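Local coordinates for erythrocyte membrane protein 1 (PDB 2XU0), which probably binds receptors on host cell surfaces as an adhesin of the malaria parasite, represented here by its N-terminal NTS-DBL1 domain, which takes part in rosetting, at residues 334-339 and 464-468; 345-351 and 369-374; 354-360 and 469-475. The protein carries 10 engineered substitutions. One frame throughout, in Å; residues are numbered along the deposited sequence.

Contact 1: 334-339 and 464-468; sequences VKKECR and SEYCK
This contact belongs to the disulfide-rich end of the Duffy-binding-like domain's C-terminal subdomain, where the last turn of helix 311-338 receives a short 3-10 turn from the chain's C-terminal part. Residues 334-338 are helical, and Arg339 is the first to leave helical angles, at phi/psi -139/122. Opposite, residues 465-467 form the 3-10 segment. Ser464, with chi1 t, leads into it through an ST turn: its OG accepts from Tyr466 N at 3.2 Å, while Cys467 N donates to Ser464 O at 3.0 Å. The backbones come closest at Cys338 and Tyr466, whose CA atoms lie 5.9 Å apart.

Tyr466, chi1 m, is the centrepiece. Chi1 t of Lys335 puts its CG over the ring face, 3.7 Å from the centroid and 12° off the normal, a CH-pi contact; the rest of the side chain, extended with chi2 to chi4 all t, carries Lys335 NZ to Tyr466 OH in a weak 3.3 Å hydrogen bond. At the ring edge, Arg339 NE is 3.7 Å from Tyr466 CD1. At the root of the tyrosine side chain, Cys338 CB packs on Tyr466 CB at 3.8 Å, and Val334 CG1 lies 4.1 Å from Tyr466 CB and 3.6 Å from Cys467 SG. Both cysteines are disulfide-bonded to helix 371-407, Cys338 to Cys373 and Cys467 to Cys377. Arg339 NH2 forms a salt bridge with Glu465 OE1 at 3.5 Å. Finally, water 1 accepts from Arg339 NH1 at 2.9 Å and lies 2.8 Å from Tyr466 O, to which it can donate.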
ATOM      1  N   VAL A 334      19.020  11.737  10.696  1.00 45.90           N
ATOM      2  CA  VAL A 334      20.274  12.212  10.094  1.00 45.63           C
ATOM      3  C   VAL A 334      20.547  13.643  10.595  1.00 48.93           C
ATOM      4  O   VAL A 334      21.672  13.942  11.018  1.00 48.09           O
ATOM      5  CB  VAL A 334      20.250  12.118   8.544  1.00 49.03           C
ATOM      6  CG1 VAL A 334      21.351  12.961   7.909  1.00 48.49           C
ATOM      7  CG2 VAL A 334      20.338  10.664   8.090  1.00 48.60           C
ATOM      8  N   LYS A 335      19.501  14.485  10.615  1.00 43.47           N
ATOM      9  CA  LYS A 335      19.623  15.853  11.085  1.00 44.06           C
ATOM     10  C   LYS A 335      20.112  15.907  12.550  1.00 51.14           C
ATOM     11  O   LYS A 335      21.033  16.673  12.828  1.00 51.74           O
ATOM     12  CB  LYS A 335      18.321  16.658  10.887  1.00 44.91           C
ATOM     13  CG  LYS A 335      18.555  18.160  11.009  1.00 54.23           C
ATOM     14  CD  LYS A 335      17.301  19.001  10.935  1.00 61.83           C
ATOM     15  CE  LYS A 335      17.698  20.462  10.974  1.00 80.65           C
ATOM     16  NZ  LYS A 335      16.580  21.379  10.616  1.00 94.79           N
ATOM     17  N   LYS A 336      19.559  15.076  13.459  1.00 48.47           N
ATOM     18  CA  LYS A 336      20.009  15.092  14.862  1.00 49.43           C
ATOM     19  C   LYS A 336      21.485  14.721  15.073  1.00 55.40           C
ATOM     20  O   LYS A 336      22.092  15.201  16.025  1.00 57.43           O
ATOM     21  CB  LYS A 336      19.050  14.367  15.826  1.00 52.09           C
ATOM     22  CG  LYS A 336      19.158  12.848  15.854  1.00 75.38           C
ATOM     23  CD  LYS A 336      18.288  12.235  16.958  1.00 89.45           C
ATOM     24  CE  LYS A 336      18.980  12.110  18.299  1.00 97.66           C
ATOM     25  NZ  LYS A 336      18.092  11.488  19.316  1.00104.83           N
ATOM     26  N   GLU A 337      22.071  13.932  14.153  1.00 50.37           N
ATOM     27  CA  GLU A 337      23.479  13.545  14.195  1.00 49.88           C
ATOM     28  C   GLU A 337      24.383  14.482  13.369  1.00 50.20           C
ATOM     29  O   GLU A 337      25.602  14.390  13.505  1.00 49.94           O
ATOM     30  CB  GLU A 337      23.662  12.091  13.696  1.00 51.69           C
ATOM     31  CG  GLU A 337      22.817  11.052  14.426  1.00 67.70           C
ATOM     32  CD  GLU A 337      22.954  11.016  15.937  1.00 96.57           C
ATOM     33  OE1 GLU A 337      24.101  10.939  16.434  1.00 87.18           O
ATOM     34  OE2 GLU A 337      21.905  11.054  16.623  1.00 98.13           O
ATOM     35  N   CYS A 338      23.802  15.343  12.497  1.00 43.66           N
ATOM     36  CA  CYS A 338      24.570  16.200  11.584  1.00 42.51           C
ATOM     37  C   CYS A 338      24.487  17.690  11.809  1.00 48.94           C
ATOM     38  O   CYS A 338      25.466  18.391  11.548  1.00 48.36           O
ATOM     39  CB  CYS A 338      24.242  15.859  10.131  1.00 41.68           C
ATOM     40  SG  CYS A 338      24.672  14.169   9.657  1.00 45.29           S
ATOM     41  N   ARG A 339      23.288  18.188  12.125  1.00 47.59           N
ATOM     42  CA  ARG A 339      23.041  19.617  12.249  1.00 48.74           C
ATOM     43  C   ARG A 339      22.159  19.921  13.441  1.00 56.28           C
ATOM     44  O   ARG A 339      21.038  19.410  13.553  1.00 54.44           O
ATOM     45  CB  ARG A 339      22.398  20.165  10.955  1.00 47.85           C
ATOM     46  CG  ARG A 339      22.819  21.592  10.583  1.00 49.89           C
ATOM     47  CD  ARG A 339      23.586  21.593   9.275  1.00 52.14           C
ATOM     48  NE  ARG A 339      22.819  22.177   8.170  1.00 64.64           N
ATOM     49  CZ  ARG A 339      23.056  21.936   6.882  1.00 84.40           C
ATOM     50  NH1 ARG A 339      24.022  21.098   6.522  1.00 67.63           N
ATOM     51  NH2 ARG A 339      22.315  22.515   5.945  1.00 81.71           N
ATOM     52  N   SER A 464      21.168  13.191   1.810  1.00 42.19           N
ATOM     53  CA  SER A 464      20.508  14.247   2.588  1.00 42.34           C
ATOM     54  C   SER A 464      21.357  15.521   2.497  1.00 46.62           C
ATOM     55  O   SER A 464      22.585  15.431   2.419  1.00 45.77           O
ATOM     56  CB  SER A 464      20.412  13.845   4.060  1.00 45.27           C
ATOM     57  OG  SER A 464      19.993  14.955   4.841  1.00 50.58           O
ATOM     58  N   GLU A 465      20.714  16.700   2.551  1.00 43.48           N
ATOM     59  CA  GLU A 465      21.414  17.993   2.548  1.00 42.89           C
ATOM     60  C   GLU A 465      22.380  18.108   3.746  1.00 43.78           C
ATOM     61  O   GLU A 465      23.405  18.761   3.632  1.00 43.67           O
ATOM     62  CB  GLU A 465      20.423  19.180   2.527  1.00 44.32           C
ATOM     63  CG  GLU A 465      19.603  19.373   3.798  1.00 55.46           C
ATOM     64  CD  GLU A 465      18.915  20.719   3.931  1.00 78.30           C
ATOM     65  OE1 GLU A 465      19.604  21.763   3.839  1.00 79.27           O
ATOM     66  OE2 GLU A 465      17.687  20.728   4.168  1.00 75.24           O
ATOM     67  N   TYR A 466      22.045  17.457   4.871  1.00 40.15           N
ATOM     68  CA  TYR A 466      22.838  17.434   6.108  1.00 40.26           C
ATOM     69  C   TYR A 466      24.133  16.640   5.967  1.00 45.75           C
ATOM     70  O   TYR A 466      25.012  16.759   6.811  1.00 46.42           O
ATOM     71  CB  TYR A 466      21.983  16.933   7.290  1.00 40.41           C
ATOM     72  CG  TYR A 466      20.705  17.728   7.440  1.00 42.96           C
ATOM     73  CD1 TYR A 466      20.741  19.098   7.701  1.00 45.73           C
ATOM     74  CD2 TYR A 466      19.463  17.137   7.226  1.00 43.46           C
ATOM     75  CE1 TYR A 466      19.571  19.857   7.757  1.00 45.89           C
ATOM     76  CE2 TYR A 466      18.284  17.882   7.296  1.00 44.50           C
ATOM     77  CZ  TYR A 466      18.345  19.245   7.558  1.00 50.73           C
ATOM     78  OH  TYR A 466      17.193  19.990   7.653  1.00 49.42           O
ATOM     79  N   CYS A 467      24.254  15.865   4.883  1.00 43.62           N
ATOM     80  CA  CYS A 467      25.383  14.987   4.555  1.00 44.00           C
ATOM     81  C   CYS A 467      26.339  15.585   3.547  1.00 48.78           C
ATOM     82  O   CYS A 467      27.387  14.982   3.290  1.00 47.58           O
ATOM     83  CB  CYS A 467      24.874  13.623   4.089  1.00 43.75           C
ATOM     84  SG  CYS A 467      23.860  12.776   5.316  1.00 47.85           S
ATOM     85  N   LYS A 468      25.994  16.753   2.953  1.00 45.39           N
ATOM     86  CA  LYS A 468      26.871  17.385   1.954  1.00 45.50           C
ATOM     87  C   LYS A 468      28.239  17.706   2.562  1.00 47.45           C
ATOM     88  O   LYS A 468      28.357  17.785   3.797  1.00 44.65           O
ATOM     89  CB  LYS A 468      26.240  18.661   1.363  1.00 48.02           C
ATOM     90  CG  LYS A 468      25.049  18.388   0.456  1.00 58.77           C
ATOM     91  CD  LYS A 468      24.405  19.680  -0.022  1.00 68.54           C
ATOM     92  CE  LYS A 468      23.446  19.462  -1.169  1.00 84.65           C
ATOM     93  NZ  LYS A 468      22.160  18.846  -0.732  1.00 95.90           N
TER
HETATM   94  O   HOH W   1      25.261  19.146   8.338  1.00 39.23           O

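Contact 2: 345-351 and 369-374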
ATOM      1  N   LYS A 345      26.470  22.513  16.385  1.00 49.90           N
ATOM      2  CA  LYS A 345      26.799  21.297  15.641  1.00 47.79           C
ATOM      3  C   LYS A 345      26.479  21.494  14.161  1.00 50.47           C
ATOM      4  O   LYS A 345      25.327  21.761  13.793  1.00 50.42           O
ATOM      5  CB  LYS A 345      26.026  20.090  16.193  1.00 49.38           C
ATOM      6  CG  LYS A 345      26.322  18.769  15.480  1.00 52.25           C
ATOM      7  CD  LYS A 345      25.262  17.665  15.780  1.00 56.28           C
ATOM      8  CE  LYS A 345      25.226  17.158  17.214  1.00 51.93           C
ATOM      9  NZ  LYS A 345      26.569  16.723  17.692  1.00 59.31           N
ATOM     10  N   TYR A 346      27.505  21.337  13.326  1.00 45.91           N
ATOM     11  CA  TYR A 346      27.438  21.426  11.871  1.00 45.80           C
ATOM     12  C   TYR A 346      28.540  20.529  11.328  1.00 49.24           C
ATOM     13  O   TYR A 346      29.714  20.919  11.226  1.00 49.13           O
ATOM     14  CB  TYR A 346      27.572  22.876  11.374  1.00 46.75           C
ATOM     15  CG  TYR A 346      26.993  23.158   9.997  1.00 47.71           C
ATOM     16  CD1 TYR A 346      26.113  24.216   9.794  1.00 49.05           C
ATOM     17  CD2 TYR A 346      27.410  22.434   8.878  1.00 48.10           C
ATOM     18  CE1 TYR A 346      25.622  24.519   8.520  1.00 49.96           C
ATOM     19  CE2 TYR A 346      26.913  22.716   7.604  1.00 48.87           C
ATOM     20  CZ  TYR A 346      26.024  23.766   7.427  1.00 53.86           C
ATOM     21  OH  TYR A 346      25.527  24.050   6.171  1.00 50.87           O
ATOM     22  N   CYS A 347      28.135  19.306  10.996  1.00 43.99           N
ATOM     23  CA  CYS A 347      29.006  18.267  10.475  1.00 43.65           C
ATOM     24  C   CYS A 347      28.777  18.091   8.967  1.00 46.73           C
ATOM     25  O   CYS A 347      27.815  18.634   8.400  1.00 43.10           O
ATOM     26  CB  CYS A 347      28.728  16.971  11.231  1.00 45.06           C
ATOM     27  SG  CYS A 347      28.801  17.137  13.039  1.00 50.20           S
ATOM     28  N   SER A 348      29.647  17.298   8.333  1.00 44.09           N
ATOM     29  CA  SER A 348      29.540  16.907   6.931  1.00 43.78           C
ATOM     30  C   SER A 348      29.389  15.372   6.893  1.00 48.93           C
ATOM     31  O   SER A 348      29.649  14.701   7.909  1.00 47.84           O
ATOM     32  CB  SER A 348      30.791  17.327   6.169  1.00 45.67           C
ATOM     33  OG  SER A 348      31.882  16.442   6.361  1.00 48.92           O
ATOM     34  N   GLY A 349      29.018  14.840   5.722  1.00 45.15           N
ATOM     35  CA  GLY A 349      28.884  13.405   5.490  1.00 44.51           C
ATOM     36  C   GLY A 349      30.192  12.656   5.675  1.00 48.91           C
ATOM     37  O   GLY A 349      30.169  11.454   5.963  1.00 48.62           O
ATOM     38  N   ASP A 350      31.345  13.366   5.519  1.00 44.63           N
ATOM     39  CA  ASP A 350      32.698  12.801   5.703  1.00 45.63           C
ATOM     40  C   ASP A 350      33.152  12.822   7.196  1.00 50.22           C
ATOM     41  O   ASP A 350      34.277  12.420   7.506  1.00 51.30           O
ATOM     42  CB  ASP A 350      33.746  13.526   4.810  1.00 47.51           C
ATOM     43  CG  ASP A 350      33.354  13.751   3.355  1.00 58.10           C
ATOM     44  OD1 ASP A 350      33.289  12.756   2.595  1.00 57.92           O
ATOM     45  OD2 ASP A 350      33.186  14.934   2.958  1.00 63.13           O
ATOM     46  N   GLY A 351      32.281  13.284   8.085  1.00 46.55           N
ATOM     47  CA  GLY A 351      32.556  13.394   9.514  1.00 47.65           C
ATOM     48  C   GLY A 351      33.397  14.603   9.901  1.00 52.87           C
ATOM     49  O   GLY A 351      33.968  14.637  10.998  1.00 52.64           O
ATOM     50  N   ASP A 369      32.196  14.263  17.773  1.00 52.83           N
ATOM     51  CA  ASP A 369      30.759  14.169  17.518  1.00 51.88           C
ATOM     52  C   ASP A 369      30.443  13.899  16.032  1.00 54.81           C
ATOM     53  O   ASP A 369      29.606  13.045  15.737  1.00 54.42           O
ATOM     54  CB  ASP A 369      30.018  15.414  18.033  1.00 53.65           C
ATOM     55  CG  ASP A 369      30.055  15.607  19.542  1.00 66.78           C
ATOM     56  OD1 ASP A 369      30.528  14.686  20.253  1.00 69.50           O
ATOM     57  OD2 ASP A 369      29.610  16.678  20.015  1.00 70.80           O
ATOM     58  N   CYS A 370      31.121  14.612  15.103  1.00 50.07           N
ATOM     59  CA  CYS A 370      30.888  14.490  13.656  1.00 48.27           C
ATOM     60  C   CYS A 370      31.083  13.128  12.987  1.00 52.16           C
ATOM     61  O   CYS A 370      30.277  12.830  12.103  1.00 51.06           O
ATOM     62  CB  CYS A 370      31.495  15.640  12.868  1.00 47.45           C
ATOM     63  SG  CYS A 370      30.815  17.255  13.324  1.00 50.84           S
ATOM     64  N   PRO A 371      31.991  12.215  13.449  1.00 49.39           N
ATOM     65  CA  PRO A 371      32.003  10.851  12.877  1.00 48.59           C
ATOM     66  C   PRO A 371      30.624  10.177  12.930  1.00 49.55           C
ATOM     67  O   PRO A 371      30.331   9.414  12.026  1.00 50.61           O
ATOM     68  CB  PRO A 371      33.041  10.111  13.736  1.00 50.40           C
ATOM     69  CG  PRO A 371      33.966  11.196  14.205  1.00 54.67           C
ATOM     70  CD  PRO A 371      33.043  12.358  14.481  1.00 50.53           C
ATOM     71  N   ARG A 372      29.761  10.505  13.925  1.00 43.98           N
ATOM     72  CA  ARG A 372      28.389   9.979  14.031  1.00 44.14           C
ATOM     73  C   ARG A 372      27.485  10.454  12.858  1.00 48.08           C
ATOM     74  O   ARG A 372      26.544   9.744  12.491  1.00 46.62           O
ATOM     75  CB  ARG A 372      27.726  10.369  15.360  1.00 44.56           C
ATOM     76  CG  ARG A 372      28.418   9.835  16.606  1.00 55.61           C
ATOM     77  CD  ARG A 372      27.499   9.821  17.821  1.00 60.54           C
ATOM     78  NE  ARG A 372      27.036  11.156  18.222  1.00 66.53           N
ATOM     79  CZ  ARG A 372      27.701  11.980  19.028  1.00 77.37           C
ATOM     80  NH1 ARG A 372      28.889  11.635  19.510  1.00 67.87           N
ATOM     81  NH2 ARG A 372      27.187  13.159  19.349  1.00 60.76           N
ATOM     82  N   CYS A 373      27.754  11.671  12.302  1.00 44.38           N
ATOM     83  CA  CYS A 373      27.051  12.192  11.126  1.00 43.03           C
ATOM     84  C   CYS A 373      27.416  11.294   9.958  1.00 46.56           C
ATOM     85  O   CYS A 373      26.520  10.842   9.257  1.00 45.65           O
ATOM     86  CB  CYS A 373      27.402  13.647  10.829  1.00 41.98           C
ATOM     87  SG  CYS A 373      26.667  14.285   9.294  1.00 44.90           S
ATOM     88  N   GLN A 374      28.724  10.990   9.795  1.00 43.83           N
ATOM     89  CA  GLN A 374      29.239  10.075   8.774  1.00 43.71           C
ATOM     90  C   GLN A 374      28.504   8.714   8.827  1.00 47.12           C
ATOM     91  O   GLN A 374      27.989   8.277   7.802  1.00 46.93           O
ATOM     92  CB  GLN A 374      30.767   9.905   8.898  1.00 44.65           C
ATOM     93  CG  GLN A 374      31.387   9.063   7.784  1.00 53.30           C
ATOM     94  CD  GLN A 374      32.883   8.923   7.896  1.00 65.59           C
ATOM     95  OE1 GLN A 374      33.604   9.137   6.930  1.00 61.23           O
ATOM     96  NE2 GLN A 374      33.386   8.533   9.066  1.00 54.09           N
TER
HETATM   97  O   HOH W   2      27.166  14.002  16.001  1.00 47.13           O
HETATM   98  O   HOH W   3      28.519  18.591  18.401  1.00 50.85           O
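Cys370, Cys347 and Gly351 bury more surface than any other residues in this contact, 69, 63 and 55 Å². The two cysteines are joined directly: Cys347 SG and Cys370 SG are 2.0 Å apart, with chi3 at -67° and both chi1 angles m, so the bridge pins the chain leaving strand 345-346 to the chain leading into helix 371-407. Next to it, Cys347 CB packs against Cys373 CB at 3.6 Å; the sulfur of Cys373 itself goes to Cys338.

Gly351 closes a type I turn that begins at Ser348, with Gly351 N donating to Ser348 O at 3.0 Å. It has positive phi (79°), and its CA is 4.3 Å from Pro371 CA; a beta carbon here would sit a tight 3.4 Å from Pro371 CA. Two weak C-H...O contacts join the backbones directly, Gly351 CA to Cys370 O at 3.5 Å and Gln374 CA to Gly349 O at 3.3 Å.

At the other end, polar links are mostly through water. Waters 2 and 3 bridge Lys345 NZ to Asp369 O and OD2 respectively, alongside a long 3.8 Å salt bridge from Lys345 NZ to Asp369 OD2. Arg372 NH1 pairs with Asp369 OD1 at 3.5 Å; Asp369 thus serves both cations, whose Lys345 NZ and Arg372 NH2 lie 4.0 Å apart. Such disulfide-stapled loops on long helices are characteristic of the cysteine-rich Duffy-binding-like fold, here in its C-terminal subdomain.

Contact 3: 354-360 and 469-475; sequences CTQTNLA and TCPLYGV. Engineered in segment 354-360: Ala360 (natural residue Ser).
Two backbone hydrogen bonds join these irregular segments: Val475 N donates to Cys354 O at 2.9 Å, and N of the engineered Ala360 to Leu472 O at 3.1 Å. The segments run in opposite directions, with Thr355 CA 4.8 Å from Val475 CA, Asn358 CA 4.8 Å from Tyr473 CA and Leu359 CA 5.1 Å from Leu472 CA. Residues 471-474 form a type I turn closed by Gly474 N to Pro471 O at 2.9 Å. Gly474, at phi/psi 84/-177, brings its CA to 3.1 Å from Thr357 O, leaving no room for a side chain. A C-H...O contact from Thr355 CA to Val475 O, 3.3 Å, follows; the hydroxyls of Thr355 and Thr357 turn instead to Asp353.

The covalent tie is the disulfide Cys354 SG-Cys470 SG, 2.0 Å with chi3 -88° and both chi1 m, one of several at this end of the Duffy-binding-like domain, just ahead of the hairpin 475-477/483-485. Around it, Cys354 CB meets Val475 CG2 at 3.8 Å and Cys354 SG meets Pro471 CD at 4.1 Å. Leu359 (chi1 m, chi2 t) lays CD1 4.1 Å from Cys470 CB. Further out, Ala360 CB touches Tyr473 CE2 at 3.6 Å.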
ATOM      1  N   CYS A 354      32.419  21.262  10.362  1.00 46.24           N
ATOM      2  CA  CYS A 354      32.390  22.434   9.485  1.00 46.14           C
ATOM      3  C   CYS A 354      32.718  23.763  10.188  1.00 50.01           C
ATOM      4  O   CYS A 354      33.180  24.705   9.529  1.00 49.62           O
ATOM      5  CB  CYS A 354      31.081  22.491   8.695  1.00 46.57           C
ATOM      6  SG  CYS A 354      30.735  20.991   7.724  1.00 50.19           S
ATOM      7  N   THR A 355      32.574  23.798  11.533  1.00 45.40           N
ATOM      8  CA  THR A 355      32.915  24.955  12.369  1.00 45.71           C
ATOM      9  C   THR A 355      34.447  25.117  12.520  1.00 50.83           C
ATOM     10  O   THR A 355      34.920  26.200  12.884  1.00 50.62           O
ATOM     11  CB  THR A 355      32.163  24.945  13.726  1.00 51.11           C
ATOM     12  OG1 THR A 355      32.771  24.016  14.627  1.00 52.15           O
ATOM     13  CG2 THR A 355      30.667  24.655  13.585  1.00 46.17           C
ATOM     14  N   GLN A 356      35.212  24.046  12.237  1.00 47.92           N
ATOM     15  CA  GLN A 356      36.680  24.050  12.327  1.00 47.74           C
ATOM     16  C   GLN A 356      37.359  23.507  11.051  1.00 52.69           C
ATOM     17  O   GLN A 356      38.550  23.175  11.084  1.00 50.60           O
ATOM     18  CB  GLN A 356      37.139  23.251  13.554  1.00 48.45           C
ATOM     19  CG  GLN A 356      36.600  23.799  14.868  1.00 58.64           C
ATOM     20  CD  GLN A 356      37.109  23.006  16.031  1.00 69.26           C
ATOM     21  OE1 GLN A 356      38.270  23.142  16.455  1.00 63.61           O
ATOM     22  NE2 GLN A 356      36.238  22.165  16.570  1.00 55.38           N
ATOM     23  N   THR A 357      36.603  23.428   9.929  1.00 51.11           N
ATOM     24  CA  THR A 357      37.092  22.905   8.644  1.00 51.39           C
ATOM     25  C   THR A 357      37.055  23.971   7.560  1.00 58.16           C
ATOM     26  O   THR A 357      36.099  24.750   7.474  1.00 57.72           O
ATOM     27  CB  THR A 357      36.316  21.618   8.258  1.00 56.48           C
ATOM     28  OG1 THR A 357      36.532  20.638   9.270  1.00 50.81           O
ATOM     29  CG2 THR A 357      36.722  21.033   6.899  1.00 54.84           C
ATOM     30  N   ASN A 358      38.104  23.988   6.731  1.00 56.96           N
ATOM     31  CA  ASN A 358      38.242  24.883   5.592  1.00 58.15           C
ATOM     32  C   ASN A 358      38.811  24.070   4.429  1.00 64.72           C
ATOM     33  O   ASN A 358      40.029  23.881   4.338  1.00 63.35           O
ATOM     34  CB  ASN A 358      39.125  26.082   5.936  1.00 59.86           C
ATOM     35  CG  ASN A 358      38.900  27.268   5.037  1.00 80.05           C
ATOM     36  OD1 ASN A 358      39.112  27.212   3.818  1.00 75.13           O
ATOM     37  ND2 ASN A 358      38.471  28.376   5.627  1.00 69.51           N
ATOM     38  N   LEU A 359      37.910  23.551   3.566  1.00 63.99           N
ATOM     39  CA  LEU A 359      38.276  22.726   2.411  1.00 65.33           C
ATOM     40  C   LEU A 359      39.101  23.481   1.349  1.00 72.13           C
ATOM     41  O   LEU A 359      39.937  22.868   0.675  1.00 71.79           O
ATOM     42  CB  LEU A 359      37.045  22.023   1.798  1.00 65.37           C
ATOM     43  CG  LEU A 359      36.211  21.127   2.732  1.00 69.59           C
ATOM     44  CD1 LEU A 359      34.949  20.671   2.056  1.00 69.60           C
ATOM     45  CD2 LEU A 359      36.986  19.919   3.183  1.00 71.91           C
ATOM     46  N   ALA A 360      38.902  24.814   1.252  1.00 70.59           N
ATOM     47  CA  ALA A 360      39.604  25.723   0.340  1.00 71.34           C
ATOM     48  C   ALA A 360      41.106  25.811   0.630  1.00 77.87           C
ATOM     49  O   ALA A 360      41.889  26.049  -0.288  1.00 78.17           O
ATOM     50  CB  ALA A 360      38.985  27.107   0.421  1.00 72.03           C
ATOM     51  N   THR A 469      29.276  17.855   1.697  1.00 44.83           N
ATOM     52  CA  THR A 469      30.629  18.221   2.139  1.00 44.91           C
ATOM     53  C   THR A 469      30.529  19.616   2.767  1.00 48.55           C
ATOM     54  O   THR A 469      29.661  20.389   2.367  1.00 45.77           O
ATOM     55  CB  THR A 469      31.627  18.229   0.957  1.00 51.67           C
ATOM     56  OG1 THR A 469      31.187  19.147  -0.047  1.00 52.69           O
ATOM     57  CG2 THR A 469      31.847  16.854   0.354  1.00 50.04           C
ATOM     58  N   CYS A 470      31.385  19.931   3.756  1.00 46.35           N
ATOM     59  CA  CYS A 470      31.385  21.247   4.418  1.00 46.46           C
ATOM     60  C   CYS A 470      31.334  22.393   3.418  1.00 50.10           C
ATOM     61  O   CYS A 470      32.118  22.354   2.461  1.00 48.76           O
ATOM     62  CB  CYS A 470      32.616  21.407   5.310  1.00 46.58           C
ATOM     63  SG  CYS A 470      32.529  20.508   6.867  1.00 50.57           S
ATOM     64  N   PRO A 471      30.598  23.503   3.709  1.00 47.37           N
ATOM     65  CA  PRO A 471      30.732  24.706   2.860  1.00 47.26           C
ATOM     66  C   PRO A 471      32.221  25.096   2.819  1.00 52.44           C
ATOM     67  O   PRO A 471      32.871  25.043   3.860  1.00 52.06           O
ATOM     68  CB  PRO A 471      29.867  25.743   3.583  1.00 48.70           C
ATOM     69  CG  PRO A 471      28.887  24.932   4.366  1.00 53.09           C
ATOM     70  CD  PRO A 471      29.692  23.755   4.847  1.00 48.75           C
ATOM     71  N   LEU A 472      32.778  25.320   1.605  1.00 50.61           N
ATOM     72  CA  LEU A 472      34.201  25.582   1.284  1.00 51.98           C
ATOM     73  C   LEU A 472      35.093  26.318   2.281  1.00 56.27           C
ATOM     74  O   LEU A 472      36.255  25.930   2.443  1.00 54.81           O
ATOM     75  CB  LEU A 472      34.375  26.225  -0.116  1.00 52.53           C
ATOM     76  CG  LEU A 472      34.009  25.381  -1.340  1.00 57.66           C
ATOM     77  CD1 LEU A 472      34.026  26.232  -2.585  1.00 57.39           C
ATOM     78  CD2 LEU A 472      34.966  24.195  -1.517  1.00 61.13           C
ATOM     79  N   TYR A 473      34.591  27.416   2.872  1.00 54.66           N
ATOM     80  CA  TYR A 473      35.357  28.272   3.799  1.00 55.25           C
ATOM     81  C   TYR A 473      34.976  28.069   5.277  1.00 60.12           C
ATOM     82  O   TYR A 473      35.407  28.842   6.142  1.00 60.92           O
ATOM     83  CB  TYR A 473      35.223  29.755   3.373  1.00 56.58           C
ATOM     84  CG  TYR A 473      35.311  29.939   1.873  1.00 57.86           C
ATOM     85  CD1 TYR A 473      34.182  30.266   1.124  1.00 59.74           C
ATOM     86  CD2 TYR A 473      36.493  29.669   1.185  1.00 58.25           C
ATOM     87  CE1 TYR A 473      34.244  30.379  -0.267  1.00 59.85           C
ATOM     88  CE2 TYR A 473      36.564  29.765  -0.203  1.00 58.85           C
ATOM     89  CZ  TYR A 473      35.441  30.125  -0.925  1.00 64.77           C
ATOM     90  OH  TYR A 473      35.531  30.209  -2.294  1.00 63.06           O
ATOM     91  N   GLY A 474      34.201  27.014   5.540  1.00 55.31           N
ATOM     92  CA  GLY A 474      33.712  26.663   6.867  1.00 54.77           C
ATOM     93  C   GLY A 474      32.455  27.399   7.279  1.00 58.34           C
ATOM     94  O   GLY A 474      31.876  28.160   6.492  1.00 57.05           O
ATOM     95  N   VAL A 475      32.002  27.141   8.520  1.00 56.16           N
ATOM     96  CA  VAL A 475      30.812  27.772   9.103  1.00 56.81           C
ATOM     97  C   VAL A 475      31.114  28.402  10.467  1.00 62.13           C
ATOM     98  O   VAL A 475      31.961  27.904  11.206  1.00 61.35           O
ATOM     99  CB  VAL A 475      29.519  26.891   9.140  1.00 60.88           C
ATOM    100  CG1 VAL A 475      29.123  26.388   7.755  1.00 60.62           C
ATOM    101  CG2 VAL A 475      29.633  25.734  10.126  1.00 60.76           C
TER

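Overall arrangement
From the N terminus, helix 311-338 delivers the first half of contact 1, and its partner arrives after 124 intervening residues, closing a loop that holds helix 371-407 and the shorter helices after it. Contact 2 is nested within that loop, shutting a small one of 17 residues between strand 345-346 and helix 371-407. Contact 3 starts inside this small loop, at 354-360, and finds its partner at 469-475, directly after contact 1's second segment, so it crosses both others. A disulfide joins contacts 1 and 2; a probable hydrogen bond, Tyr346 O to Cys354 N, links contacts 2 and 3. Together they tie two long helices, strand 345-346 with the loop after it, and the C-terminal tail.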